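Long-range contacts in monovalent Na+/H+ antiporter subunit A (Dietzia sp. DQ12-45-1b, PDB 7D3U), which probably exchanges sodium ions for protons across the cell membrane as one subunit of the multi-subunit Mrp antiporter complex: residues Leu3-Leu7 / Arg66-Asp70; Pro352-Arg356 / Phe422-Gly426; Phe381-Trp386 / Ala494-Trp499; Ser619-Ala625 / Leu670-His675; Asp841-Arg847 / Gly913-Asp919. All blocks are in the same frame, centred on the assembly; numbering follows the deposited sequence.

Overall arrangement
Following the chain from its N terminus, contact 1 comes first: helix 2-23 meets strand 63-68, closing a loop of 58 residues. Contacts 2 and 3 then cross, since Pro-352-Arg-356 and Phe-381-Trp-386 open in turn before Phe-422-Gly-426 and Ala-494-Trp-499 close them. Contact 2 ties the loop before helix 362-373 to the end of helix 402-423, and contact 3 ties helix 379-391 to the loop before helix 504-520; their centres are about 29 Å apart. Contacts 4 and 5 follow in series, the centre of contact 4 about 94 Å from that of contact 3. Contact 4 ties the start of helix 622-642 to the loop after helix 646-667, and contact 5 the loop before helix 850-866 to the tail after helix 890-912.

Contact 1 (Leu3-Leu7 / Arg66-Asp70); sequences LTLAL and RLSLD
This is a buried, purely apolar helix-on-strand contact, in which Leu-3, Thr-4 and Leu-7 near the start of helix 2-23 receive Leu-67 from strand 63-68. Leu-67 suits the place because its branched end can touch two helical turns at once. Its CD1 lies 3.6 Å from CD1 of Leu-7, the two side chains crossing at about a right angle, and also reaches the helix backbone, 3.6 Å from CA of Thr-4. The methyl CG2 of Thr-4 adds a contact of 3.7 Å to the same Leu-67 CD1. Strand 63-68 pairs antiparallel with strand 52-56 in a beta-hairpin. Segment 3-7 runs at 96° to strand residues 66-68, and Leu-67, like Leu-69 just past the strand, points to the helix. Leu-3 turns its CG away from its own backbone N (chi1 -169°), which brings its CD2 up to both leucines, 4.0 Å from CB of Leu-67 and 3.8 Å from CB of Leu-69. The hydroxyl of Thr-4 turns back to the backbone O of Val-1, just before the helix, with which OG1 is hydrogen-bonded, leaving the methyl to the leucine. Leu-7 also touches a bound dodecyl maltoside molecule.

Contact 2 (Pro352-Arg356 / Phe422-Gly426); sequences PRLYR and FLLGG
Arg-353 lies side by side with Leu-424, its extended chain pointing the same way as the leucine. The backbones are close here, with CA of Arg-353 5.1 Å from CA of Leu-424. One face of the guanidinium is modelled over the isobutyl group, but tighter than atoms can sit, so the closeness of that overlap is doubtful. Leu-424 is the first residue beyond helix 402-423; its CG is wedged between backbone N and carbonyl carbon (chi1 62°), which lifts the isobutyl group toward the arginine. Tyr-355 joins from the same loop as Arg-353. Its ring atom CE1 is 3.9 Å from CB of Leu-424, while its OH accepts a weak hydrogen bond of 3.3 Å from NH1 of Arg-353, a link within the loop. Gly-425 fits the exit from the helix, since at its backbone angles any CB would press on the carbonyl O of Leu-424. Beneath this surface layer, Leu-354 and Leu-423 both pack on Val-365 of helix 362-373. Across the two segments the chemistry is therefore mainly apolar: it rests on the tyrosine ring against Leu-424 and on the packing shared at Val-365, to which the hydrocarbon of Arg-353 may add.

Contact 3 (Phe381-Trp386 / Ala494-Trp499); sequences FVSKEW and ADFGLW
Trp-386 reaches from helix 379-391 to the 494-499 loop with the whole length of its indole. Its CB only carries the ring outward; the first atom to touch is CD1, 3.6 Å from CD1 of Phe-496. Next comes NE1, which donates a hydrogen bond of 2.9 Å to the backbone O of Asp-495, with an N-H...O angle of 157°. The oxygen lies close to the indole plane, whereas the donor stands well above the carbonyl plane. CE2 sits 3.7 Å from CE1 of Phe-496. CZ2 lies 4.0 Å from CA of Ala-494, and CH2 at the tip 4.1 Å from the same Ala-494 CA. Phenylalanine suits its place as a flat apolar group: with CG opposite its carbonyl carbon (chi1 -43°), Phe-496 brings its edge to the five-membered ring of Trp-386 in a T-shaped stack, centroids 4.9 Å apart and planes at 76°. Behind it, Val-382 puts CG2 3.6 Å from CB of Phe-496, and Leu-498 places CG 3.9 Å from CD2 of Phe-381, at that ring's edge. Trp-386 also makes a cation-pi contact with Lys-389. The loop is wedged against three helices: Phe-496 packs on Glu-477 and Val-480 of helix 477-484, Ala-494 touches Val-316 of helix 312-341, and Trp-386 holds it to helix 379-391.

Contact 4 (Ser619-Ala625 / Leu670-His675); sequences SRSRLGA and LPRAFH
Two backbone hydrogen bonds join the segments. Arg-622 N donates to Arg-672 O at 2.9 Å and almost straight, while Phe-674 N gives a weak one of 3.4 Å to Arg-620 O. Helix capping fixes the first segment: Ser-621, the N-cap of helix 622-642, accepts from Gly-624 N with its OG at 3.2 Å. A small hydroxyl-bearing residue suits this place, just as a glycine suits position 624, where a CB would run into OG of Ser-619. Flat-group packing centres on Arg-622. Its chain, extended from CG to NE (chi2 -177°, chi3 -179°), sends the guanidinium between Phe-674 and Leu-670, one on each face. NH1 lies 3.7 Å from CD1 of Phe-674, which presents its ring edge, the planes being 83° apart; from the opposite face CB of Leu-670 comes within 4.1 Å of CZ. At the guanidinium edge, NH2 is 3.7 Å from CE1 of His-675. Apolar contact completes the set, with CB of Ala-625 3.5 Å from CZ of Phe-674. Other subunits meet here too: NH2 of Arg-622 forms a salt bridge with Asp-97 of subunit C, and Arg-672 is hydrogen-bonded to Ser-95 of subunit G. The orientation of the buried guanidinium is restricted by groups over its two faces, consistent with the packing placing this charge at the interface with subunit C.

Contact 5 (Asp841-Arg847 / Gly913-Asp919); sequences DKAARIR and GGDDRSD
Gly-913 and Gly-914, just past helix 890-912, pass close to the carboxylate of Asp-841. With positive phi and no side chain, Gly-914 lets the acid come close, its CA 3.2 Å from OD2 of Asp-841; a CB would collide with OD1. Asp-915 follows, and its backbone N donates to Asp-841 OD2 at 2.7 Å (150°), on the syn lone pair. Asp-841 reaches it because its CG swings opposite the backbone N (chi1 -160°), and the same OD2 also forms a salt bridge with Arg-768. Asp-916 turns its carboxylate in among three basic residues without a salt bridge to any: OD1 is 4.2 Å from NZ of Lys-842, and OD2 is 4.1 Å from NH2 of Arg-847 and 4.5 Å from NE of Arg-845. At Asp-919, OD2 lies over one face of the Arg-845 guanidinium, 3.2 Å from NH2 with the planes 83° apart, so this salt bridge rests on charge alone and no N-H aims at the oxygen. NE of Arg-845 forms a salt bridge with Asp-910. One directed bond thus ties the start of the tail to Asp-841, whereas the rest is probably drawn to the basic loop by diffuse attraction, which solvent may weaken.

Contact 1 (Leu3-Leu7 / Arg66-Asp70)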
# COMPACT_ATOMS: atom_id res chain seq x y z
N LEU B 3 -23.43 -41.34 10.54
CA LEU B 3 -24.10 -40.06 10.70
C LEU B 3 -23.47 -39.00 9.80
O LEU B 3 -24.18 -38.20 9.17
CB LEU B 3 -24.05 -39.62 12.16
CG LEU B 3 -24.92 -38.43 12.55
CD1 LEU B 3 -26.28 -38.58 11.92
CD2 LEU B 3 -25.03 -38.33 14.05
N THR B 4 -22.14 -38.98 9.72
CA THR B 4 -21.48 -38.11 8.75
C THR B 4 -21.84 -38.51 7.33
O THR B 4 -21.93 -37.64 6.45
CB THR B 4 -19.96 -38.16 8.94
OG1 THR B 4 -19.53 -39.53 8.96
CG2 THR B 4 -19.57 -37.51 10.25
N LEU B 5 -22.06 -39.80 7.08
CA LEU B 5 -22.54 -40.22 5.77
C LEU B 5 -23.93 -39.67 5.49
O LEU B 5 -24.22 -39.25 4.36
CB LEU B 5 -22.55 -41.75 5.68
CG LEU B 5 -23.24 -42.33 4.45
CD1 LEU B 5 -22.47 -41.96 3.19
CD2 LEU B 5 -23.37 -43.84 4.56
N ALA B 6 -24.80 -39.65 6.50
CA ALA B 6 -26.13 -39.08 6.32
C ALA B 6 -26.06 -37.60 6.01
O ALA B 6 -26.78 -37.09 5.14
CB ALA B 6 -26.99 -39.33 7.56
N LEU B 7 -25.18 -36.87 6.71
CA LEU B 7 -25.02 -35.45 6.41
C LEU B 7 -24.45 -35.24 5.01
O LEU B 7 -24.88 -34.33 4.28
CB LEU B 7 -24.13 -34.79 7.46
CG LEU B 7 -24.16 -33.27 7.50
CD1 LEU B 7 -24.18 -32.80 8.93
CD2 LEU B 7 -22.96 -32.69 6.77
N ARG B 66 -17.70 -33.17 14.22
CA ARG B 66 -18.23 -34.12 15.19
C ARG B 66 -19.74 -33.94 15.27
O ARG B 66 -20.22 -32.96 15.83
CB ARG B 66 -17.58 -33.90 16.56
CG ARG B 66 -18.14 -34.75 17.67
CD ARG B 66 -17.33 -34.55 18.94
NE ARG B 66 -18.08 -34.93 20.14
CZ ARG B 66 -17.82 -36.02 20.86
NH1 ARG B 66 -16.85 -36.84 20.50
NH2 ARG B 66 -18.55 -36.29 21.94
N LEU B 67 -20.47 -34.89 14.70
CA LEU B 67 -21.92 -34.85 14.69
C LEU B 67 -22.47 -35.76 15.79
O LEU B 67 -21.99 -36.88 15.98
CB LEU B 67 -22.47 -35.29 13.34
CG LEU B 67 -21.74 -34.79 12.09
CD1 LEU B 67 -22.45 -35.29 10.85
CD2 LEU B 67 -21.65 -33.28 12.08
N SER B 68 -23.47 -35.26 16.50
CA SER B 68 -24.15 -36.03 17.54
C SER B 68 -25.64 -35.99 17.30
O SER B 68 -26.17 -35.01 16.77
CB SER B 68 -23.83 -35.49 18.94
OG SER B 68 -24.85 -35.84 19.86
N LEU B 69 -26.33 -37.05 17.71
CA LEU B 69 -27.75 -37.22 17.46
C LEU B 69 -28.49 -37.47 18.77
O LEU B 69 -29.30 -38.39 18.89
CB LEU B 69 -27.99 -38.34 16.45
CG LEU B 69 -29.43 -38.73 16.10
CD1 LEU B 69 -30.13 -37.57 15.44
CD2 LEU B 69 -29.45 -39.95 15.19
N ASP B 70 -28.20 -36.65 19.78
CA ASP B 70 -28.95 -36.71 21.02
C ASP B 70 -30.44 -36.50 20.74
O ASP B 70 -30.80 -35.88 19.73
CB ASP B 70 -28.43 -35.67 22.01
CG ASP B 70 -28.42 -34.27 21.44
OD1 ASP B 70 -28.43 -34.14 20.20
OD2 ASP B 70 -28.39 -33.31 22.23

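Contact 2 (Pro352-Arg356 / Phe422-Gly426)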
# COMPACT_ATOMS: atom_id res chain seq x y z
N PRO B 352 -63.46 -12.46 -0.63
CA PRO B 352 -64.44 -13.11 0.25
C PRO B 352 -63.78 -14.22 1.05
O PRO B 352 -62.88 -14.91 0.57
CB PRO B 352 -65.48 -13.66 -0.73
CG PRO B 352 -65.36 -12.79 -1.93
CD PRO B 352 -63.91 -12.44 -2.03
N ARG B 353 -64.21 -14.36 2.31
CA ARG B 353 -63.62 -15.33 3.23
C ARG B 353 -63.52 -16.71 2.59
O ARG B 353 -64.37 -17.10 1.79
CB ARG B 353 -64.46 -15.40 4.51
CG ARG B 353 -64.44 -14.14 5.36
CD ARG B 353 -65.25 -14.29 6.63
NE ARG B 353 -65.28 -13.05 7.41
CZ ARG B 353 -66.01 -12.87 8.51
NH1 ARG B 353 -66.76 -13.86 8.97
NH2 ARG B 353 -65.97 -11.71 9.14
N LEU B 354 -62.46 -17.43 2.95
CA LEU B 354 -62.11 -18.70 2.32
C LEU B 354 -63.26 -19.70 2.30
O LEU B 354 -63.30 -20.58 1.44
CB LEU B 354 -60.89 -19.32 2.99
CG LEU B 354 -59.50 -18.87 2.52
CD1 LEU B 354 -59.33 -17.36 2.56
CD2 LEU B 354 -58.42 -19.55 3.33
N TYR B 355 -64.20 -19.58 3.24
CA TYR B 355 -65.36 -20.47 3.19
C TYR B 355 -66.40 -19.91 2.23
O TYR B 355 -67.60 -19.87 2.54
CB TYR B 355 -65.94 -20.71 4.59
CG TYR B 355 -66.55 -19.52 5.28
CD1 TYR B 355 -65.76 -18.50 5.79
CD2 TYR B 355 -67.93 -19.43 5.47
CE1 TYR B 355 -66.33 -17.41 6.44
CE2 TYR B 355 -68.50 -18.35 6.11
CZ TYR B 355 -67.69 -17.35 6.59
OH TYR B 355 -68.25 -16.27 7.24
N ARG B 356 -65.96 -19.51 1.04
CA ARG B 356 -66.84 -19.28 -0.09
C ARG B 356 -66.75 -20.51 -0.98
O ARG B 356 -67.76 -21.16 -1.28
CB ARG B 356 -66.46 -18.01 -0.85
N PHE B 422 -57.72 -14.59 10.44
CA PHE B 422 -57.17 -15.33 9.31
C PHE B 422 -58.24 -16.20 8.66
O PHE B 422 -58.46 -16.14 7.45
CB PHE B 422 -55.99 -16.19 9.78
CG PHE B 422 -55.15 -16.74 8.66
CD1 PHE B 422 -55.63 -17.74 7.84
CD2 PHE B 422 -53.88 -16.25 8.44
CE1 PHE B 422 -54.86 -18.24 6.81
CE2 PHE B 422 -53.10 -16.75 7.42
CZ PHE B 422 -53.59 -17.75 6.61
N LEU B 423 -58.92 -17.02 9.46
CA LEU B 423 -59.89 -17.96 8.90
C LEU B 423 -61.05 -17.22 8.23
O LEU B 423 -61.59 -17.69 7.22
CB LEU B 423 -60.40 -18.90 10.00
CG LEU B 423 -61.30 -20.08 9.62
CD1 LEU B 423 -62.78 -19.69 9.63
CD2 LEU B 423 -60.91 -20.68 8.28
N LEU B 424 -61.44 -16.07 8.77
CA LEU B 424 -62.56 -15.31 8.23
C LEU B 424 -62.27 -13.82 8.35
O LEU B 424 -61.92 -13.34 9.43
CB LEU B 424 -63.87 -15.66 8.95
CG LEU B 424 -63.96 -15.37 10.45
CD1 LEU B 424 -64.27 -13.91 10.70
CD2 LEU B 424 -65.01 -16.26 11.10
N GLY B 425 -62.42 -13.10 7.25
CA GLY B 425 -62.23 -11.67 7.23
C GLY B 425 -61.51 -11.21 5.99
O GLY B 425 -60.72 -11.94 5.38
N GLY B 426 -61.78 -9.97 5.58
CA GLY B 426 -61.10 -9.41 4.42
C GLY B 426 -59.64 -9.15 4.72
O GLY B 426 -59.29 -8.56 5.74

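Contact 3 (Phe381-Trp386 / Ala494-Trp499)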
# COMPACT_ATOMS: atom_id res chain seq x y z
N PHE B 381 -53.61 -26.89 21.03
CA PHE B 381 -54.24 -26.67 22.33
C PHE B 381 -53.47 -27.36 23.44
O PHE B 381 -53.21 -26.76 24.49
CB PHE B 381 -55.68 -27.17 22.32
CG PHE B 381 -56.25 -27.38 23.69
CD1 PHE B 381 -56.55 -26.30 24.50
CD2 PHE B 381 -56.48 -28.65 24.18
CE1 PHE B 381 -57.08 -26.48 25.76
CE2 PHE B 381 -57.01 -28.84 25.44
CZ PHE B 381 -57.30 -27.76 26.23
N VAL B 382 -53.12 -28.64 23.25
CA VAL B 382 -52.36 -29.35 24.27
C VAL B 382 -51.00 -28.69 24.46
O VAL B 382 -50.52 -28.54 25.59
CB VAL B 382 -52.24 -30.84 23.92
CG1 VAL B 382 -51.65 -31.03 22.53
CG2 VAL B 382 -51.41 -31.56 24.96
N SER B 383 -50.39 -28.23 23.37
CA SER B 383 -49.10 -27.56 23.47
C SER B 383 -49.23 -26.21 24.18
O SER B 383 -48.38 -25.85 25.00
CB SER B 383 -48.51 -27.37 22.08
OG SER B 383 -47.28 -26.68 22.16
N LYS B 384 -50.30 -25.47 23.91
CA LYS B 384 -50.48 -24.17 24.56
C LYS B 384 -50.78 -24.33 26.04
O LYS B 384 -50.28 -23.57 26.87
CB LYS B 384 -51.58 -23.38 23.87
CG LYS B 384 -51.11 -22.60 22.65
CD LYS B 384 -51.03 -21.11 22.95
CE LYS B 384 -50.87 -20.31 21.67
NZ LYS B 384 -49.62 -20.67 20.93
N GLU B 385 -51.59 -25.33 26.40
CA GLU B 385 -51.85 -25.55 27.82
C GLU B 385 -50.62 -26.10 28.53
O GLU B 385 -50.42 -25.82 29.71
CB GLU B 385 -53.06 -26.47 28.01
CG GLU B 385 -52.81 -27.93 27.69
CD GLU B 385 -53.92 -28.83 28.22
OE1 GLU B 385 -53.84 -30.06 28.03
OE2 GLU B 385 -54.87 -28.30 28.83
N TRP B 386 -49.77 -26.84 27.82
CA TRP B 386 -48.49 -27.24 28.40
C TRP B 386 -47.60 -26.03 28.63
O TRP B 386 -46.94 -25.93 29.67
CB TRP B 386 -47.80 -28.25 27.49
CG TRP B 386 -47.83 -29.64 28.03
CD1 TRP B 386 -48.77 -30.59 27.77
CD2 TRP B 386 -46.89 -30.23 28.93
NE1 TRP B 386 -48.47 -31.74 28.45
CE2 TRP B 386 -47.32 -31.54 29.17
CE3 TRP B 386 -45.73 -29.77 29.55
CZ2 TRP B 386 -46.62 -32.41 30.01
CZ3 TRP B 386 -45.04 -30.63 30.38
CH2 TRP B 386 -45.49 -31.94 30.60
N ALA B 494 -43.84 -36.72 30.68
CA ALA B 494 -44.71 -35.93 29.82
C ALA B 494 -45.91 -36.74 29.35
O ALA B 494 -45.83 -37.95 29.14
CB ALA B 494 -43.94 -35.42 28.60
N ASP B 495 -47.04 -36.05 29.19
CA ASP B 495 -48.24 -36.66 28.64
C ASP B 495 -49.07 -35.60 27.94
O ASP B 495 -49.33 -34.54 28.52
CB ASP B 495 -49.07 -37.35 29.74
CG ASP B 495 -49.45 -36.40 30.86
OD1 ASP B 495 -48.64 -35.52 31.20
OD2 ASP B 495 -50.57 -36.54 31.39
N PHE B 496 -49.45 -35.87 26.70
CA PHE B 496 -50.25 -34.97 25.88
C PHE B 496 -51.56 -35.68 25.58
O PHE B 496 -51.67 -36.42 24.60
CB PHE B 496 -49.51 -34.60 24.59
CG PHE B 496 -48.06 -34.28 24.79
CD1 PHE B 496 -47.66 -33.39 25.76
CD2 PHE B 496 -47.09 -34.89 24.01
CE1 PHE B 496 -46.32 -33.10 25.95
CE2 PHE B 496 -45.76 -34.60 24.19
CZ PHE B 496 -45.37 -33.71 25.16
N GLY B 497 -52.57 -35.45 26.42
CA GLY B 497 -53.79 -36.23 26.31
C GLY B 497 -55.09 -35.47 26.40
O GLY B 497 -56.16 -36.08 26.34
N LEU B 498 -55.02 -34.14 26.55
CA LEU B 498 -56.22 -33.30 26.65
C LEU B 498 -57.10 -33.71 27.83
O LEU B 498 -58.32 -33.61 27.76
CB LEU B 498 -57.04 -33.33 25.36
CG LEU B 498 -56.56 -32.56 24.13
CD1 LEU B 498 -55.37 -33.23 23.48
CD2 LEU B 498 -57.70 -32.45 23.13
N TRP B 499 -56.48 -34.19 28.91
CA TRP B 499 -57.23 -34.67 30.05
C TRP B 499 -58.11 -33.56 30.62
O TRP B 499 -57.71 -32.39 30.66
CB TRP B 499 -56.28 -35.19 31.13
CG TRP B 499 -55.53 -34.12 31.86
CD1 TRP B 499 -55.93 -33.47 32.99
CD2 TRP B 499 -54.25 -33.58 31.52
NE1 TRP B 499 -54.98 -32.55 33.37
CE2 TRP B 499 -53.94 -32.60 32.49
CE3 TRP B 499 -53.34 -33.83 30.49
CZ2 TRP B 499 -52.76 -31.87 32.45
CZ3 TRP B 499 -52.16 -33.10 30.46
CH2 TRP B 499 -51.88 -32.14 31.43

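Contact 4 (Ser619-Ala625 / Leu670-His675)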
# COMPACT_ATOMS: atom_id res chain seq x y z
N SER B 619 14.22 30.43 -0.16
CA SER B 619 14.31 30.88 -1.54
C SER B 619 12.92 30.97 -2.16
O SER B 619 12.16 29.99 -2.14
CB SER B 619 15.18 29.94 -2.36
OG SER B 619 15.68 30.58 -3.52
N ARG B 620 12.59 32.14 -2.70
CA ARG B 620 11.30 32.36 -3.34
C ARG B 620 11.35 32.21 -4.85
O ARG B 620 10.33 32.44 -5.51
CB ARG B 620 10.77 33.76 -2.98
CG ARG B 620 10.27 33.88 -1.55
CD ARG B 620 10.35 35.32 -1.06
NE ARG B 620 11.74 35.77 -0.92
CZ ARG B 620 12.11 36.84 -0.23
NH1 ARG B 620 11.20 37.58 0.38
NH2 ARG B 620 13.39 37.17 -0.16
N SER B 621 12.49 31.83 -5.41
CA SER B 621 12.65 31.67 -6.85
C SER B 621 13.24 30.30 -7.14
O SER B 621 14.14 29.84 -6.43
CB SER B 621 13.54 32.76 -7.44
OG SER B 621 14.87 32.30 -7.59
N ARG B 622 12.73 29.65 -8.19
CA ARG B 622 13.14 28.29 -8.49
C ARG B 622 14.62 28.18 -8.84
O ARG B 622 15.20 27.10 -8.68
CB ARG B 622 12.31 27.73 -9.65
CG ARG B 622 10.84 27.55 -9.32
CD ARG B 622 10.08 26.94 -10.48
NE ARG B 622 8.66 26.77 -10.19
CZ ARG B 622 8.15 25.75 -9.52
NH1 ARG B 622 8.95 24.80 -9.06
NH2 ARG B 622 6.85 25.68 -9.30
N LEU B 623 15.25 29.26 -9.30
CA LEU B 623 16.66 29.19 -9.66
C LEU B 623 17.56 29.28 -8.43
O LEU B 623 18.55 28.55 -8.33
CB LEU B 623 17.01 30.29 -10.66
CG LEU B 623 18.50 30.42 -10.95
CD1 LEU B 623 19.01 29.18 -11.66
CD2 LEU B 623 18.75 31.64 -11.79
N GLY B 624 17.24 30.18 -7.51
CA GLY B 624 17.96 30.20 -6.24
C GLY B 624 17.87 28.87 -5.52
O GLY B 624 18.84 28.45 -4.88
N ALA B 625 16.75 28.18 -5.66
CA ALA B 625 16.58 26.89 -4.98
C ALA B 625 17.48 25.82 -5.59
O ALA B 625 18.07 25.03 -4.86
CB ALA B 625 15.12 26.47 -5.04
N LEU B 670 8.66 25.03 -15.84
CA LEU B 670 7.82 25.52 -14.76
C LEU B 670 8.03 27.02 -14.56
O LEU B 670 9.01 27.58 -15.03
CB LEU B 670 8.13 24.76 -13.47
CG LEU B 670 7.93 23.25 -13.55
CD1 LEU B 670 8.56 22.57 -12.36
CD2 LEU B 670 6.45 22.92 -13.63
N PRO B 671 7.11 27.69 -13.87
CA PRO B 671 7.26 29.14 -13.66
C PRO B 671 8.52 29.47 -12.87
O PRO B 671 9.22 28.61 -12.36
CB PRO B 671 5.99 29.52 -12.89
CG PRO B 671 5.46 28.24 -12.34
CD PRO B 671 5.81 27.21 -13.37
N ARG B 672 8.78 30.77 -12.78
CA ARG B 672 10.04 31.24 -12.21
C ARG B 672 10.03 31.26 -10.69
O ARG B 672 11.08 31.10 -10.06
CB ARG B 672 10.38 32.63 -12.74
CG ARG B 672 10.62 32.68 -14.24
CD ARG B 672 11.69 33.69 -14.58
NE ARG B 672 12.41 33.33 -15.80
CZ ARG B 672 13.51 33.95 -16.23
NH1 ARG B 672 14.02 34.96 -15.54
NH2 ARG B 672 14.10 33.55 -17.35
N ALA B 673 8.87 31.47 -10.08
CA ALA B 673 8.76 31.61 -8.64
C ALA B 673 7.90 30.49 -8.07
O ALA B 673 6.94 30.05 -8.70
CB ALA B 673 8.16 32.97 -8.26
N PHE B 674 8.26 30.04 -6.87
CA PHE B 674 7.46 29.05 -6.18
C PHE B 674 6.06 29.60 -5.90
O PHE B 674 5.83 30.81 -5.89
CB PHE B 674 8.12 28.64 -4.87
CG PHE B 674 9.37 27.83 -5.04
CD1 PHE B 674 9.47 26.90 -6.06
CD2 PHE B 674 10.44 28.00 -4.19
CE1 PHE B 674 10.61 26.15 -6.22
CE2 PHE B 674 11.59 27.26 -4.35
CZ PHE B 674 11.67 26.33 -5.37
N HIS B 675 5.13 28.68 -5.67
CA HIS B 675 3.76 29.09 -5.37
C HIS B 675 3.71 29.73 -3.99
O HIS B 675 4.28 29.21 -3.02
CB HIS B 675 2.83 27.89 -5.44
CG HIS B 675 2.71 27.29 -6.80
ND1 HIS B 675 3.66 26.46 -7.34
CD2 HIS B 675 1.74 27.41 -7.74
CE1 HIS B 675 3.29 26.09 -8.55
NE2 HIS B 675 2.12 26.65 -8.82

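Contact 5 (Asp841-Arg847 / Gly913-Asp919)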
# COMPACT_ATOMS: atom_id res chain seq x y z
N ASP B 841 17.51 22.39 -30.19
CA ASP B 841 16.87 21.28 -29.51
C ASP B 841 16.94 19.98 -30.31
O ASP B 841 16.88 18.90 -29.71
CB ASP B 841 15.41 21.62 -29.23
CG ASP B 841 14.80 20.76 -28.15
OD1 ASP B 841 15.53 19.93 -27.56
OD2 ASP B 841 13.59 20.90 -27.89
N LYS B 842 17.07 20.05 -31.63
CA LYS B 842 17.07 18.83 -32.43
C LYS B 842 18.38 18.07 -32.30
O LYS B 842 18.39 16.84 -32.21
CB LYS B 842 16.77 19.16 -33.89
CG LYS B 842 16.74 17.94 -34.79
CD LYS B 842 16.50 18.33 -36.24
CE LYS B 842 15.11 18.92 -36.42
NZ LYS B 842 14.05 17.93 -36.11
N ALA B 843 19.51 18.79 -32.29
CA ALA B 843 20.80 18.13 -32.16
C ALA B 843 21.07 17.65 -30.74
O ALA B 843 21.93 16.79 -30.54
CB ALA B 843 21.92 19.07 -32.61
N ALA B 844 20.35 18.19 -29.75
CA ALA B 844 20.61 17.84 -28.35
C ALA B 844 20.10 16.46 -27.98
O ALA B 844 20.42 15.98 -26.89
CB ALA B 844 19.97 18.88 -27.43
N ARG B 845 19.33 15.81 -28.84
CA ARG B 845 18.79 14.49 -28.52
C ARG B 845 19.88 13.44 -28.60
O ARG B 845 20.57 13.32 -29.62
CB ARG B 845 17.65 14.14 -29.47
CG ARG B 845 16.31 14.73 -29.07
CD ARG B 845 15.18 14.06 -29.83
NE ARG B 845 14.83 12.76 -29.27
CZ ARG B 845 13.82 12.55 -28.44
NH1 ARG B 845 13.05 13.56 -28.07
NH2 ARG B 845 13.57 11.33 -27.99
N ILE B 846 20.05 12.68 -27.52
CA ILE B 846 21.01 11.58 -27.51
C ILE B 846 20.54 10.53 -28.52
O ILE B 846 19.46 9.95 -28.38
CB ILE B 846 21.15 10.98 -26.11
CG1 ILE B 846 21.07 12.09 -25.05
CG2 ILE B 846 22.45 10.22 -25.98
CD1 ILE B 846 22.26 13.02 -25.06
N ARG B 847 21.37 10.29 -29.54
CA ARG B 847 20.99 9.43 -30.66
C ARG B 847 21.48 8.00 -30.51
O ARG B 847 21.79 7.35 -31.51
CB ARG B 847 21.50 10.04 -31.97
CG ARG B 847 20.77 11.29 -32.39
CD ARG B 847 19.44 10.96 -33.05
NE ARG B 847 18.41 11.94 -32.72
CZ ARG B 847 18.32 13.15 -33.26
NH1 ARG B 847 19.21 13.54 -34.17
NH2 ARG B 847 17.35 13.97 -32.90
N GLY B 913 15.14 16.64 -22.01
CA GLY B 913 15.77 17.76 -22.67
C GLY B 913 14.99 18.29 -23.85
O GLY B 913 14.86 17.62 -24.87
N GLY B 914 14.46 19.51 -23.72
CA GLY B 914 13.71 20.11 -24.80
C GLY B 914 12.38 19.42 -25.05
O GLY B 914 11.89 18.64 -24.24
N ASP B 915 11.79 19.74 -26.20
CA ASP B 915 10.54 19.13 -26.62
C ASP B 915 10.74 18.20 -27.80
O ASP B 915 10.47 17.00 -27.69
CB ASP B 915 9.52 20.22 -26.96
CG ASP B 915 9.02 20.96 -25.73
OD1 ASP B 915 9.23 20.46 -24.61
OD2 ASP B 915 8.41 22.04 -25.89
N ASP B 916 11.22 18.73 -28.92
CA ASP B 916 11.69 17.96 -30.08
C ASP B 916 10.80 16.75 -30.37
O ASP B 916 11.25 15.60 -30.37
CB ASP B 916 13.14 17.55 -29.90
CG ASP B 916 13.77 17.02 -31.18
OD1 ASP B 916 13.05 16.82 -32.18
OD2 ASP B 916 15.00 16.83 -31.19
N ARG B 917 9.51 17.02 -30.60
CA ARG B 917 8.56 15.97 -30.95
C ARG B 917 8.87 15.52 -32.38
O ARG B 917 8.30 16.01 -33.36
CB ARG B 917 7.13 16.45 -30.81
CG ARG B 917 6.70 16.77 -29.39
CD ARG B 917 5.62 17.83 -29.39
NE ARG B 917 4.42 17.36 -30.08
CZ ARG B 917 3.23 17.24 -29.50
NH1 ARG B 917 3.08 17.55 -28.23
NH2 ARG B 917 2.20 16.80 -30.21
N SER B 918 9.79 14.56 -32.50
CA SER B 918 10.28 14.12 -33.80
C SER B 918 10.27 12.60 -33.95
O SER B 918 10.93 12.08 -34.86
CB SER B 918 11.69 14.65 -34.05
OG SER B 918 12.26 14.05 -35.20
N ASP B 919 9.55 11.86 -33.10
CA ASP B 919 9.51 10.40 -33.19
C ASP B 919 8.05 9.93 -33.19
O ASP B 919 7.56 9.45 -32.17
CB ASP B 919 10.29 9.76 -32.05
CG ASP B 919 11.63 10.42 -31.81
OD1 ASP B 919 12.33 10.74 -32.80
OD2 ASP B 919 12.00 10.63 -30.63